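Side-chain contact in spike protein S1 (Bat coronavirus HKU9, PDB 5GYQ), which probably attaches the virion to the cell membrane by interacting with a host receptor, its putative receptor-binding domain being the part described here: residues A[136-139]-A[140-144]. Sequence-based numbering, arbitrary orientation.
Sequences VINA and AHYSP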
loop_
_atom_site.group_PDB
_atom_site.type_symbol
_atom_site.label_atom_id
_atom_site.label_comp_id
_atom_site.label_asym_id
_atom_site.label_seq_id
_atom_site.Cartn_x
_atom_site.Cartn_y
_atom_site.Cartn_z
ATOM N N VAL A 136 -16.349 10.566 6.587
ATOM C CA VAL A 136 -15.631 10.569 5.308
ATOM C C VAL A 136 -16.230 9.534 4.346
ATOM O O VAL A 136 -16.536 9.825 3.172
ATOM C CB VAL A 136 -14.122 10.287 5.507
ATOM C CG1 VAL A 136 -13.419 10.142 4.168
ATOM C CG2 VAL A 136 -13.476 11.407 6.327
ATOM N N ILE A 137 -16.414 8.325 4.867
ATOM C CA ILE A 137 -17.010 7.241 4.099
ATOM C C ILE A 137 -18.419 7.613 3.639
ATOM O O ILE A 137 -18.789 7.357 2.490
ATOM C CB ILE A 137 -17.040 5.934 4.918
ATOM C CG1 ILE A 137 -15.610 5.444 5.170
ATOM C CG2 ILE A 137 -17.844 4.865 4.191
ATOM C CD1 ILE A 137 -15.524 4.254 6.093
ATOM N N ASN A 138 -19.199 8.232 4.523
ATOM C CA ASN A 138 -20.544 8.671 4.156
ATOM C C ASN A 138 -20.524 9.778 3.103
ATOM O O ASN A 138 -21.334 9.772 2.173
ATOM C CB ASN A 138 -21.315 9.148 5.387
ATOM C CG ASN A 138 -22.741 9.551 5.059
ATOM O OD1 ASN A 138 -23.072 10.737 5.024
ATOM N ND2 ASN A 138 -23.587 8.564 4.792
ATOM N N ALA A 139 -19.605 10.726 3.252
ATOM C CA ALA A 139 -19.488 11.841 2.320
ATOM C C ALA A 139 -19.094 11.359 0.930
ATOM O O ALA A 139 -19.458 11.982 -0.065
ATOM C CB ALA A 139 -18.482 12.861 2.828
ATOM N N ALA A 140 -18.351 10.255 0.864
ATOM C CA ALA A 140 -17.986 9.672 -0.431
ATOM C C ALA A 140 -19.203 9.385 -1.326
ATOM O O ALA A 140 -19.098 9.413 -2.553
ATOM C CB ALA A 140 -17.180 8.393 -0.222
ATOM N N HIS A 141 -20.351 9.109 -0.711
ATOM C CA HIS A 141 -21.576 8.804 -1.452
ATOM C C HIS A 141 -22.158 10.020 -2.165
ATOM O O HIS A 141 -22.917 9.879 -3.120
ATOM C CB HIS A 141 -22.637 8.224 -0.513
ATOM C CG HIS A 141 -22.260 6.904 0.090
ATOM N ND1 HIS A 141 -21.409 6.019 -0.528
ATOM C CD2 HIS A 141 -22.629 6.327 1.260
ATOM C CE1 HIS A 141 -21.264 4.945 0.236
ATOM N NE2 HIS A 141 -21.992 5.110 1.323
ATOM N N TYR A 142 -21.807 11.213 -1.694
ATOM C CA TYR A 142 -22.430 12.438 -2.179
ATOM C C TYR A 142 -21.406 13.359 -2.828
ATOM O O TYR A 142 -21.571 14.579 -2.863
ATOM C CB TYR A 142 -23.148 13.147 -1.030
ATOM C CG TYR A 142 -24.092 12.233 -0.281
ATOM C CD1 TYR A 142 -23.701 11.612 0.898
ATOM C CD2 TYR A 142 -25.366 11.975 -0.766
ATOM C CE1 TYR A 142 -24.559 10.768 1.579
ATOM C CE2 TYR A 142 -26.230 11.136 -0.094
ATOM C CZ TYR A 142 -25.824 10.534 1.077
ATOM O OH TYR A 142 -26.687 9.695 1.744
ATOM N N SER A 143 -20.342 12.752 -3.338
ATOM C CA SER A 143 -19.296 13.466 -4.053
ATOM C C SER A 143 -18.970 12.675 -5.318
ATOM O O SER A 143 -19.316 11.495 -5.400
ATOM C CB SER A 143 -18.060 13.643 -3.166
ATOM O OG SER A 143 -17.528 12.390 -2.784
ATOM N N PRO A 144 -18.328 13.316 -6.313
ATOM C CA PRO A 144 -18.011 12.612 -7.562
ATOM C C PRO A 144 -17.293 11.291 -7.329
ATOM O O PRO A 144 -16.398 11.216 -6.486
ATOM C CB PRO A 144 -17.095 13.594 -8.298
ATOM C CG PRO A 144 -17.484 14.925 -7.788
ATOM C CD PRO A 144 -17.912 14.731 -6.361
#
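Ala140 N makes an i+4 hydrogen bond to Val136 O (3.0 Å) at the C-terminal side of helix 130-139, and a weak one reaches Ile137 O. The next two bonds step back only three residues: His141 N to Asn138 O (3.1 Å) and Tyr142 N to Ala139 O (3.0 Å). In both, the donor stands well above the carbonyl plane, 56° out of it, consistent with their i+3 spacing. Ser143 OG adds a weak, unsettled bond to Ala139 O, which lies at 3.4 Å.

Among the side chains, the flat His141 ring can lay one face over Ile137 O, which sits 4.0 Å above its centre. Tyr142, with CG beside its own backbone N (chi1 -52°), brings ring carbons to the helix carbonyls, CD1 lying 3.3 Å from Asn138 O. The Asn138 amide, polar and suited to an exposed site, meets that ring obliquely, the two planes 56° apart; Asn138 OD1 lies 3.8 Å from Tyr142 CE1. The small methyl of Ala140 fits a buried position, with CB against Ile137 O and also touching Ala114, while branched, apolar Val136 packs on Val20 and Ala116.

Carbonyls at a helix end lack the amides of a further turn. Here backbone N-H groups take up those of Val136, Asn138 and Ala139, and polarised ring C-H groups probably add weak electrostatic support at Asn138 O, while residues 140-144 lead on to strand 146-157.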